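Local coordinates for protein involved in catabolism of external DNA (Legionella pneumophila subsp. pneumophila, PDB 2OO3) that probably methylates a single adenine of 23S ribosomal RNA at its N6 position, with S-adenosyl-L-methionine as methyl donor, at residues H32-L37 / R111-L116; A106-R111 / P133-K138; P167-K172 / Y194-P199; E177-I182 / R211-I216. One frame throughout, in Å; residues are numbered along the deposited sequence.

Contact 1 (H32-L37 / R111-L116); sequences HKDKPL and RSQDRL
Arg111 and Asp114 together clasp the backbone of residues 33-37, and this pair is the compact half of the contact. Arginine NE bonds to OD2 of Asp114 at 2.7 Å while NH2 takes OD1, a side-on grip that uses the syn lone pair of each oxygen. Thus oriented, the guanidinium turns NH1 and NH2 toward the carbonyls of the facing loop: NH1 reaches Lys33 O at 2.7 Å, and NH2 reaches Lys35 O at 2.9 Å. Both donors stand above the plane of the carbonyl they meet. OD1 of Asp114 has a second donor, Leu37 N, at 2.9 Å on its anti side, and OD2 also accepts from Arg111 N, within the type I turn 111-114 that Asp114 N closes onto Arg111 O. The carboxylate therefore takes two bonds on each oxygen, which fixes its rotation.

Toward solvent the fit is looser. Gln113 has CG between its backbone N and carbonyl carbon (chi1 69°), and its extended chain crosses Asp34 at about a right angle. Its NE2 gives an almost straight bond to Asp34 OD1 (3.0 Å, 170°) and stands above one face of the Arg111 guanidinium, offset toward its rim. Its OE1 packs beside the Pro36 ring and takes a hydrogen from a water that bonds only weakly to Asp34 O.

Arg115 N donates to Leu37 O at 2.8 Å, and the Arg115 backbone also bonds to that of Tyr39. Here the two loops turn into parallel neighbours, 38-41 and 115-119, at the start of adjacent strands in the Rossmann-like methyltransferase sheet.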
# COMPACT_ATOMS: atom_id res chain seq x y z
N HIS A 32 2.91 -15.28 -9.12
CA HIS A 32 2.56 -16.38 -10.03
C HIS A 32 3.69 -16.75 -10.96
O HIS A 32 3.80 -17.90 -11.37
CB HIS A 32 1.36 -16.05 -10.89
CG HIS A 32 0.07 -16.29 -10.19
ND1 HIS A 32 -0.48 -17.55 -10.06
CD2 HIS A 32 -0.77 -15.44 -9.55
CE1 HIS A 32 -1.62 -17.46 -9.39
NE2 HIS A 32 -1.82 -16.19 -9.08
N LYS A 33 4.53 -15.76 -11.28
CA LYS A 33 5.67 -15.99 -12.14
C LYS A 33 6.84 -16.46 -11.32
O LYS A 33 7.25 -15.78 -10.36
CB LYS A 33 6.08 -14.72 -12.88
CG LYS A 33 7.09 -15.01 -14.00
CD LYS A 33 7.19 -13.85 -14.98
CE LYS A 33 7.75 -14.32 -16.30
NZ LYS A 33 9.21 -14.41 -16.21
N ASP A 34 7.41 -17.59 -11.74
CA ASP A 34 8.57 -18.20 -11.10
C ASP A 34 9.87 -17.59 -11.64
O ASP A 34 10.74 -18.29 -12.21
CB ASP A 34 8.56 -19.72 -11.28
CG ASP A 34 9.56 -20.41 -10.38
OD1 ASP A 34 9.86 -19.86 -9.29
OD2 ASP A 34 10.05 -21.50 -10.74
N LYS A 35 9.98 -16.28 -11.49
CA LYS A 35 11.21 -15.55 -11.75
C LYS A 35 11.27 -14.54 -10.61
O LYS A 35 10.21 -14.08 -10.17
CB LYS A 35 11.15 -14.80 -13.09
CG LYS A 35 11.26 -15.68 -14.35
CD LYS A 35 12.64 -16.26 -14.55
CE LYS A 35 12.64 -17.25 -15.76
NZ LYS A 35 12.82 -16.64 -17.14
N PRO A 36 12.49 -14.21 -10.13
CA PRO A 36 12.65 -13.30 -8.99
C PRO A 36 12.02 -11.97 -9.26
O PRO A 36 11.96 -11.50 -10.41
CB PRO A 36 14.17 -13.14 -8.86
CG PRO A 36 14.74 -13.78 -10.04
CD PRO A 36 13.79 -14.72 -10.60
N LEU A 37 11.51 -11.39 -8.19
CA LEU A 37 10.88 -10.09 -8.17
C LEU A 37 11.71 -9.20 -7.26
O LEU A 37 12.14 -9.61 -6.16
CB LEU A 37 9.42 -10.24 -7.64
CG LEU A 37 8.55 -8.99 -7.42
CD1 LEU A 37 8.16 -8.32 -8.75
CD2 LEU A 37 7.28 -9.32 -6.63
N ARG A 111 8.91 -14.70 -1.95
CA ARG A 111 9.59 -15.99 -1.95
C ARG A 111 11.08 -15.83 -1.66
O ARG A 111 11.63 -14.72 -1.75
CB ARG A 111 9.37 -16.67 -3.31
CG ARG A 111 7.89 -16.74 -3.59
CD ARG A 111 7.52 -16.59 -5.02
NE ARG A 111 8.12 -15.45 -5.72
CZ ARG A 111 8.13 -15.37 -7.05
NH1 ARG A 111 7.56 -16.36 -7.73
NH2 ARG A 111 8.70 -14.36 -7.69
N SER A 112 11.75 -16.93 -1.35
CA SER A 112 13.19 -16.89 -1.09
C SER A 112 13.96 -16.34 -2.26
O SER A 112 15.03 -15.74 -2.06
CB SER A 112 13.72 -18.28 -0.73
OG SER A 112 13.33 -19.23 -1.70
N GLN A 113 13.45 -16.51 -3.50
CA GLN A 113 14.20 -16.00 -4.67
C GLN A 113 14.07 -14.49 -4.88
O GLN A 113 14.78 -13.90 -5.70
CB GLN A 113 13.75 -16.72 -5.96
CG GLN A 113 12.32 -16.33 -6.34
CD GLN A 113 11.77 -17.13 -7.47
OE1 GLN A 113 12.20 -16.95 -8.63
NE2 GLN A 113 10.80 -18.02 -7.18
N ASP A 114 13.16 -13.85 -4.18
CA ASP A 114 12.84 -12.44 -4.46
C ASP A 114 13.81 -11.58 -3.70
O ASP A 114 14.60 -12.08 -2.89
CB ASP A 114 11.38 -12.13 -4.08
CG ASP A 114 10.38 -12.97 -4.87
OD1 ASP A 114 10.62 -13.15 -6.10
OD2 ASP A 114 9.36 -13.45 -4.30
N ARG A 115 13.78 -10.28 -3.94
CA ARG A 115 14.66 -9.38 -3.17
C ARG A 115 13.87 -8.20 -2.69
O ARG A 115 13.27 -7.48 -3.51
CB ARG A 115 15.82 -8.88 -4.03
CG ARG A 115 16.76 -7.97 -3.31
CD ARG A 115 18.09 -7.81 -4.07
NE ARG A 115 17.86 -7.28 -5.41
CZ ARG A 115 18.06 -6.01 -5.78
NH1 ARG A 115 18.51 -5.11 -4.92
NH2 ARG A 115 17.81 -5.66 -7.04
N LEU A 116 13.86 -8.01 -1.37
CA LEU A 116 13.12 -6.90 -0.75
C LEU A 116 14.10 -5.81 -0.37
O LEU A 116 15.12 -6.06 0.27
CB LEU A 116 12.35 -7.34 0.52
CG LEU A 116 11.19 -8.34 0.39
CD1 LEU A 116 11.69 -9.76 0.14
CD2 LEU A 116 10.29 -8.27 1.64
O HOH W 1 13.48 -18.75 -10.23

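Contact 2 (A106-R111 / P133-K138); sequences AINQLR and PHFNKK
The first torsions of Lys137 and Ile107 bring CG of the one and CG2 of the other together: Lys137 CG stands anti to its own carbonyl carbon (chi1 -37°), and Ile107 CG2 stands anti to its backbone N. Lys137 CG lies 3.9 Å from Ile107 CG2. From there the lysine chain, bent at chi2 and chi4, passes over the last turn of helix 102-109, with CE 3.4 Å from Ile107 O. The ammonium ends among backbone carbonyls. Lys137 NZ makes a weak bond to Ile107 O at 3.3 Å; its approach to Leu110 O is modelled so short that the exact geometry is doubtful. Leu110 is the first residue to leave helical geometry, so a positive group lies at the carbonyl end of the helix, where the helix dipole would probably stabilise it.

In this Rossmann-like domain the contact joins the end of helix 102-109 to the loop before edge strand 139-142. The helix leads into strand 115-119, and Ile107 also rests on Leu116 of that strand.

Ile107 also carries the other end of the contact. Its CD1 abuts Pro133 O at 3.3 Å, and CG2 reaches Phe135 CD2 at 3.4 Å, the two side chains crossing at about a right angle. Phe135 sits within the type II' turn 134-137, which Lys137 N closes onto His134 O. Asn108 ND2 lies 4.0 Å from Phe135 CE2 and itself bonds to Tyr104 O, while OD1 is held by Gln89. A water bridges the two backbones, donating to Arg111 O and accepting from Lys138 N, each at 2.7 Å.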
# COMPACT_ATOMS: atom_id res chain seq x y z
N ALA A 106 4.73 -8.10 2.98
CA ALA A 106 5.58 -8.50 1.85
C ALA A 106 6.46 -9.73 2.16
O ALA A 106 6.61 -10.66 1.36
CB ALA A 106 6.42 -7.31 1.35
N ILE A 107 7.03 -9.73 3.36
CA ILE A 107 7.87 -10.83 3.78
C ILE A 107 7.05 -12.11 3.86
O ILE A 107 7.54 -13.19 3.57
CB ILE A 107 8.57 -10.49 5.14
CG1 ILE A 107 9.65 -9.44 4.91
CG2 ILE A 107 9.23 -11.71 5.70
CD1 ILE A 107 10.21 -8.74 6.24
N ASN A 108 5.77 -11.99 4.19
CA ASN A 108 4.93 -13.18 4.23
C ASN A 108 4.59 -13.76 2.87
O ASN A 108 4.61 -14.97 2.70
CB ASN A 108 3.65 -12.95 5.05
CG ASN A 108 3.84 -13.35 6.49
OD1 ASN A 108 3.71 -14.54 6.85
ND2 ASN A 108 4.22 -12.39 7.32
N GLN A 109 4.28 -12.91 1.89
CA GLN A 109 3.88 -13.40 0.58
C GLN A 109 4.99 -13.63 -0.46
O GLN A 109 4.79 -14.38 -1.44
CB GLN A 109 2.86 -12.43 0.02
CG GLN A 109 1.43 -12.77 0.45
CD GLN A 109 0.49 -11.76 -0.10
OE1 GLN A 109 0.51 -10.62 0.33
NE2 GLN A 109 -0.27 -12.13 -1.11
N LEU A 110 6.11 -12.96 -0.30
CA LEU A 110 7.21 -13.09 -1.25
C LEU A 110 7.97 -14.39 -1.04
O LEU A 110 7.70 -15.11 -0.07
CB LEU A 110 8.13 -11.86 -1.20
CG LEU A 110 7.48 -10.61 -1.84
CD1 LEU A 110 8.38 -9.40 -1.68
CD2 LEU A 110 7.22 -10.83 -3.30
N ARG A 111 8.91 -14.70 -1.95
CA ARG A 111 9.59 -15.99 -1.95
C ARG A 111 11.08 -15.83 -1.66
O ARG A 111 11.63 -14.72 -1.75
CB ARG A 111 9.37 -16.67 -3.31
CG ARG A 111 7.89 -16.74 -3.59
CD ARG A 111 7.52 -16.59 -5.02
NE ARG A 111 8.12 -15.45 -5.72
CZ ARG A 111 8.13 -15.37 -7.05
NH1 ARG A 111 7.56 -16.36 -7.73
NH2 ARG A 111 8.70 -14.36 -7.69
N PRO A 133 11.27 -10.01 11.45
CA PRO A 133 11.76 -11.33 11.02
C PRO A 133 11.90 -11.37 9.49
O PRO A 133 11.10 -10.71 8.78
CB PRO A 133 10.64 -12.31 11.47
CG PRO A 133 9.40 -11.48 11.60
CD PRO A 133 9.91 -10.09 12.04
N HIS A 134 12.88 -12.11 8.99
CA HIS A 134 13.06 -12.27 7.54
C HIS A 134 12.57 -13.63 7.09
O HIS A 134 12.41 -13.85 5.90
CB HIS A 134 14.55 -12.10 7.12
CG HIS A 134 15.09 -10.73 7.40
ND1 HIS A 134 16.43 -10.41 7.27
CD2 HIS A 134 14.47 -9.61 7.84
CE1 HIS A 134 16.60 -9.13 7.58
NE2 HIS A 134 15.43 -8.63 7.95
N PHE A 135 12.32 -14.53 8.02
CA PHE A 135 12.06 -15.95 7.66
C PHE A 135 13.17 -16.42 6.71
O PHE A 135 14.35 -16.18 6.99
CB PHE A 135 10.67 -16.10 7.06
CG PHE A 135 9.57 -15.54 7.93
CD1 PHE A 135 9.39 -16.00 9.23
CD2 PHE A 135 8.76 -14.54 7.48
CE1 PHE A 135 8.39 -15.44 10.06
CE2 PHE A 135 7.75 -14.00 8.30
CZ PHE A 135 7.58 -14.44 9.57
N ASN A 136 12.82 -17.04 5.58
CA ASN A 136 13.83 -17.38 4.58
C ASN A 136 13.88 -16.38 3.42
O ASN A 136 14.35 -16.73 2.32
CB ASN A 136 13.62 -18.82 4.05
CG ASN A 136 12.33 -18.97 3.25
OD1 ASN A 136 11.36 -18.23 3.47
ND2 ASN A 136 12.29 -19.94 2.33
N LYS A 137 13.43 -15.14 3.63
CA LYS A 137 13.48 -14.14 2.54
C LYS A 137 14.72 -13.32 2.63
O LYS A 137 15.46 -13.34 3.64
CB LYS A 137 12.27 -13.18 2.55
CG LYS A 137 10.95 -13.80 2.92
CD LYS A 137 10.56 -15.02 2.05
CE LYS A 137 9.54 -15.81 2.86
NZ LYS A 137 8.33 -16.05 2.09
N LYS A 138 14.94 -12.57 1.57
CA LYS A 138 16.16 -11.82 1.36
C LYS A 138 15.77 -10.33 1.55
O LYS A 138 15.17 -9.72 0.66
CB LYS A 138 16.63 -12.13 -0.07
CG LYS A 138 17.97 -11.64 -0.48
CD LYS A 138 18.51 -12.47 -1.74
CE LYS A 138 17.68 -12.30 -3.03
NZ LYS A 138 17.94 -13.34 -4.11
O HOH W 2 13.29 -12.97 -0.57

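Contact 3 (P167-K172 / Y194-P199); sequences PSYERK and YCVWYP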
# COMPACT_ATOMS: atom_id res chain seq x y z
N PRO A 167 3.82 7.49 0.97
CA PRO A 167 4.28 8.73 1.62
C PRO A 167 3.35 9.19 2.72
O PRO A 167 2.18 8.82 2.70
CB PRO A 167 4.28 9.78 0.47
CG PRO A 167 4.08 8.97 -0.81
CD PRO A 167 3.32 7.74 -0.40
N SER A 168 3.88 9.97 3.67
CA SER A 168 3.04 10.62 4.69
C SER A 168 2.30 11.88 4.20
O SER A 168 1.25 12.22 4.75
CB SER A 168 3.87 10.96 5.93
OG SER A 168 4.71 12.09 5.69
N TYR A 169 2.84 12.57 3.18
CA TYR A 169 2.33 13.87 2.73
C TYR A 169 2.23 14.90 3.90
O TYR A 169 1.31 15.72 3.90
CB TYR A 169 0.98 13.76 2.01
CG TYR A 169 1.02 12.83 0.83
CD1 TYR A 169 1.36 13.27 -0.44
CD2 TYR A 169 0.78 11.47 1.02
CE1 TYR A 169 1.43 12.39 -1.53
CE2 TYR A 169 0.83 10.58 -0.04
CZ TYR A 169 1.17 11.04 -1.30
OH TYR A 169 1.18 10.14 -2.31
N GLU A 170 3.12 14.79 4.89
CA GLU A 170 3.21 15.83 5.92
C GLU A 170 3.69 17.18 5.34
O GLU A 170 3.37 18.22 5.90
CB GLU A 170 4.05 15.39 7.15
CG GLU A 170 5.52 15.08 6.85
CD GLU A 170 6.37 14.81 8.12
OE1 GLU A 170 5.89 14.10 9.05
OE2 GLU A 170 7.52 15.31 8.18
N ARG A 171 4.45 17.16 4.23
CA ARG A 171 4.75 18.40 3.48
C ARG A 171 3.90 18.46 2.21
O ARG A 171 3.77 17.47 1.48
CB ARG A 171 6.24 18.53 3.12
CG ARG A 171 7.21 18.50 4.35
CD ARG A 171 8.69 18.49 3.95
NE ARG A 171 9.08 17.25 3.28
CZ ARG A 171 9.26 17.11 1.96
NH1 ARG A 171 9.10 18.16 1.15
NH2 ARG A 171 9.59 15.94 1.46
N LYS A 172 3.34 19.63 1.96
CA LYS A 172 2.54 19.90 0.77
C LYS A 172 3.38 19.55 -0.46
O LYS A 172 2.86 19.03 -1.46
CB LYS A 172 2.20 21.39 0.77
CG LYS A 172 1.40 21.91 -0.37
CD LYS A 172 1.38 23.41 -0.16
CE LYS A 172 1.24 24.19 -1.41
NZ LYS A 172 0.82 25.58 -1.06
N TYR A 194 4.09 -0.01 -10.41
CA TYR A 194 4.17 1.09 -9.44
C TYR A 194 2.83 1.26 -8.71
O TYR A 194 1.78 1.31 -9.34
CB TYR A 194 4.55 2.41 -10.16
CG TYR A 194 5.92 2.34 -10.84
CD1 TYR A 194 7.07 2.77 -10.18
CD2 TYR A 194 6.06 1.84 -12.14
CE1 TYR A 194 8.33 2.70 -10.79
CE2 TYR A 194 7.35 1.77 -12.77
CZ TYR A 194 8.46 2.21 -12.08
OH TYR A 194 9.71 2.14 -12.67
N CYS A 195 2.86 1.31 -7.38
CA CYS A 195 1.66 1.49 -6.60
C CYS A 195 1.91 2.61 -5.58
O CYS A 195 2.72 2.46 -4.67
CB CYS A 195 1.32 0.21 -5.85
SG CYS A 195 -0.19 0.34 -4.89
N VAL A 196 1.21 3.72 -5.74
CA VAL A 196 1.40 4.84 -4.79
C VAL A 196 0.06 5.14 -4.09
O VAL A 196 -0.98 5.26 -4.74
CB VAL A 196 1.99 6.10 -5.49
CG1 VAL A 196 1.12 6.56 -6.65
CG2 VAL A 196 2.25 7.26 -4.49
N TRP A 197 0.12 5.20 -2.76
CA TRP A 197 -1.00 5.58 -1.91
C TRP A 197 -1.04 7.11 -1.82
O TRP A 197 0.02 7.77 -1.71
CB TRP A 197 -0.82 4.97 -0.50
CG TRP A 197 -1.94 5.37 0.44
CD1 TRP A 197 -3.21 4.81 0.52
CD2 TRP A 197 -1.92 6.48 1.35
NE1 TRP A 197 -3.96 5.50 1.45
CE2 TRP A 197 -3.20 6.52 1.98
CE3 TRP A 197 -0.97 7.46 1.67
CZ2 TRP A 197 -3.53 7.50 2.92
CZ3 TRP A 197 -1.28 8.41 2.64
CH2 TRP A 197 -2.55 8.41 3.26
N TYR A 198 -2.25 7.68 -1.76
CA TYR A 198 -2.40 9.12 -1.52
C TYR A 198 -3.66 9.39 -0.68
O TYR A 198 -4.63 8.60 -0.75
CB TYR A 198 -2.48 9.87 -2.85
CG TYR A 198 -3.64 9.46 -3.73
CD1 TYR A 198 -4.87 10.12 -3.64
CD2 TYR A 198 -3.51 8.43 -4.68
CE1 TYR A 198 -5.96 9.75 -4.46
CE2 TYR A 198 -4.56 8.07 -5.49
CZ TYR A 198 -5.78 8.73 -5.38
OH TYR A 198 -6.81 8.34 -6.20
N PRO A 199 -3.64 10.47 0.12
CA PRO A 199 -4.81 10.85 0.88
C PRO A 199 -5.71 11.82 0.14
O PRO A 199 -5.29 12.44 -0.84
CB PRO A 199 -4.21 11.57 2.10
CG PRO A 199 -2.96 12.21 1.58
CD PRO A 199 -2.49 11.35 0.42
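The ring of Tyr169 lies between two prolines, with Pro199 of the strand on one face and Pro167 of its own loop on the other. Pro199 CD makes a CH-pi contact, 3.7 Å from the ring centroid and 28° off the normal, while Pro167 CB stands 3.6 Å above the opposite face, offset toward the rim. Around this sandwich, Tyr169 CE2 comes to 4.0 Å from Trp197 CE3, and Tyr198 CB lies 3.7 Å from Tyr169 OH. Val196 CG2 also lies beside that oxygen.

Further out the contact turns polar. Tyr169 OH donates to Trp197 O at 2.7 Å, Trp197 O lying in the ring plane at its edge and the donor tilted 18° from the carbonyl plane; the bond and the two prolines restrict the turning of the ring. Pro167 O meets the indole of Trp197 at its edge, 3.5 Å from CZ3. Beyond the ring, Tyr169 N is bonded to Glu174 at the start of the next helix, and Ser168 OG accepts from Glu170 N, forming an ST turn.

Asp166, the predicted proton acceptor, touches Trp197. Asp166-Pro167-Ser168-Tyr169 is consistent with the Asp-Pro-Pro-Tyr-like motif IV of N6-adenine methyltransferases, placed as usual after the fourth strand.

Contact 4 (E177-I182 / R211-I216); sequences EIPYAI and RKMREI
Pro179 and Ile182, the residues that meet Met213 and Ile216, ride on a helical turn whose shortest backbone bond, Ala181 N to Glu177 O, measures 2.9 Å. Pro179 itself has no N-H to give to the preceding turn, and the helix is kinked there. Its ring points toward helix 203-216, where Pro179 CB is 3.5 Å from Lys212 CB and 3.7 Å from Met213 SD.

Met213 fills the seam. Its chain is bent at chi2 and chi3, the latter (-53°) turning CE back so that the methyl lies 3.8 Å from Ile182 CD1 while the sulfur stays against the proline. One side chain thereby spans Pro179 and Ile182, one turn apart on the partner helix. One turn further on, Ile216 CD1 inserts between Pro179 and Ile182, 3.6 Å from Pro179 O and 3.9 Å from Ile182 CG2. These isoleucines, like Ile182 and Met213, cross at about a right angle.

The charged groups stay at the margin. Lys212 packs through its CB, and its bent chain leads the ammonium away to a long, weak salt bridge with Glu215 OE1 of the same helix. Beneath the apolar row, Ile182 and Met213 both rest on Val196, so the sheet floors the seam.

The two segments run almost parallel, 7° apart, with axes 9.1 Å from each other. Two helices lying side by side on one face of the sheet, one leading into strand 193-200 and the other following it, are characteristic of the alternating beta-alpha architecture of Rossmann-like methyltransferases.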
# COMPACT_ATOMS: atom_id res chain seq x y z
N GLU A 177 6.61 16.26 -5.42
CA GLU A 177 7.85 15.45 -5.41
C GLU A 177 7.59 14.00 -5.86
O GLU A 177 8.36 13.42 -6.61
CB GLU A 177 8.46 15.43 -4.02
CG GLU A 177 9.04 16.77 -3.62
CD GLU A 177 9.39 16.86 -2.15
OE1 GLU A 177 9.14 15.89 -1.40
OE2 GLU A 177 9.94 17.92 -1.75
N ILE A 178 6.50 13.43 -5.36
CA ILE A 178 6.22 12.01 -5.57
C ILE A 178 5.96 11.68 -7.03
O ILE A 178 6.64 10.82 -7.57
CB ILE A 178 5.08 11.51 -4.61
CG1 ILE A 178 5.61 11.49 -3.17
CG2 ILE A 178 4.53 10.16 -5.04
CD1 ILE A 178 6.82 10.56 -2.92
N PRO A 179 5.01 12.37 -7.70
CA PRO A 179 4.85 12.03 -9.11
C PRO A 179 6.08 12.33 -9.95
O PRO A 179 6.30 11.65 -10.94
CB PRO A 179 3.71 12.94 -9.56
CG PRO A 179 2.91 13.21 -8.28
CD PRO A 179 4.03 13.38 -7.27
N TYR A 180 6.85 13.35 -9.58
CA TYR A 180 8.11 13.67 -10.25
C TYR A 180 9.07 12.46 -10.17
O TYR A 180 9.60 12.03 -11.18
CB TYR A 180 8.78 14.89 -9.63
CG TYR A 180 10.02 15.37 -10.39
CD1 TYR A 180 9.88 16.09 -11.56
CD2 TYR A 180 11.31 15.08 -9.94
CE1 TYR A 180 10.98 16.54 -12.26
CE2 TYR A 180 12.44 15.54 -10.65
CZ TYR A 180 12.25 16.27 -11.81
OH TYR A 180 13.34 16.75 -12.55
N ALA A 181 9.27 11.94 -8.97
CA ALA A 181 10.12 10.78 -8.77
C ALA A 181 9.61 9.52 -9.52
O ALA A 181 10.40 8.78 -10.12
CB ALA A 181 10.27 10.48 -7.28
N ILE A 182 8.30 9.26 -9.45
CA ILE A 182 7.74 8.12 -10.22
C ILE A 182 7.90 8.32 -11.72
O ILE A 182 8.26 7.38 -12.42
CB ILE A 182 6.26 7.85 -9.86
CG1 ILE A 182 6.12 7.57 -8.36
CG2 ILE A 182 5.66 6.70 -10.74
CD1 ILE A 182 4.66 7.62 -7.82
N ARG A 211 -3.19 14.81 -11.61
CA ARG A 211 -2.92 15.27 -12.98
C ARG A 211 -1.49 14.89 -13.39
O ARG A 211 -1.25 14.43 -14.52
CB ARG A 211 -3.15 16.78 -13.14
CG ARG A 211 -2.86 17.33 -14.59
CD ARG A 211 -3.25 18.82 -14.72
NE ARG A 211 -4.69 19.06 -14.59
CZ ARG A 211 -5.60 18.87 -15.55
NH1 ARG A 211 -5.23 18.43 -16.75
NH2 ARG A 211 -6.88 19.09 -15.31
N LYS A 212 -0.55 15.05 -12.46
CA LYS A 212 0.83 14.61 -12.71
C LYS A 212 0.94 13.09 -12.85
O LYS A 212 1.63 12.63 -13.74
CB LYS A 212 1.80 15.09 -11.61
CG LYS A 212 1.86 16.58 -11.44
CD LYS A 212 1.86 17.30 -12.79
CE LYS A 212 3.26 17.58 -13.29
NZ LYS A 212 3.21 18.53 -14.44
N MET A 213 0.24 12.33 -12.01
CA MET A 213 0.25 10.86 -12.14
C MET A 213 -0.30 10.44 -13.51
O MET A 213 0.23 9.53 -14.17
CB MET A 213 -0.57 10.19 -11.02
CG MET A 213 0.09 10.27 -9.62
SD MET A 213 1.85 9.72 -9.48
CE MET A 213 1.76 8.05 -10.22
N ARG A 214 -1.36 11.12 -13.94
CA ARG A 214 -2.01 10.76 -15.20
C ARG A 214 -1.08 10.93 -16.39
O ARG A 214 -1.12 10.13 -17.31
CB ARG A 214 -3.32 11.53 -15.38
CG ARG A 214 -4.32 10.84 -16.26
CD ARG A 214 -5.79 11.05 -15.76
NE ARG A 214 -6.03 12.40 -15.25
CZ ARG A 214 -6.47 12.68 -14.02
NH1 ARG A 214 -6.79 11.71 -13.16
NH2 ARG A 214 -6.63 13.96 -13.66
N GLU A 215 -0.20 11.92 -16.35
CA GLU A 215 0.76 12.16 -17.44
C GLU A 215 1.82 11.06 -17.66
O GLU A 215 2.39 10.97 -18.76
CB GLU A 215 1.42 13.52 -17.24
CG GLU A 215 0.39 14.68 -17.30
CD GLU A 215 0.96 16.03 -16.87
OE1 GLU A 215 2.18 16.11 -16.55
OE2 GLU A 215 0.19 17.01 -16.84
N ILE A 216 2.08 10.25 -16.64
CA ILE A 216 3.18 9.28 -16.69
C ILE A 216 2.87 8.11 -17.64
O ILE A 216 3.72 7.73 -18.47
CB ILE A 216 3.50 8.77 -15.28
CG1 ILE A 216 3.94 9.95 -14.40
CG2 ILE A 216 4.60 7.66 -15.32
CD1 ILE A 216 4.14 9.59 -12.92

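In the fold
The four contacts fall into two pairs. Contacts 1 and 2 share Arg111, lie with centres 10 Å apart and join through a probable hydrogen bond from Leu116 N to Lys138 O. Contacts 3 and 4, centres 11 Å apart, are connected by the salt bridge between Arg171 and Glu177 and by Val196 against Ile178. The pairs are well separated: the centres of contacts 1 and 3 are 26 Å apart, though both reach the same sheet. Contact 3 alone adjoins the predicted catalytic centre, the Trp197 side chain being about 3 Å from that of Asp166; in contact 4, the Ile182 side chain is about 10 Å from that of the same aspartate.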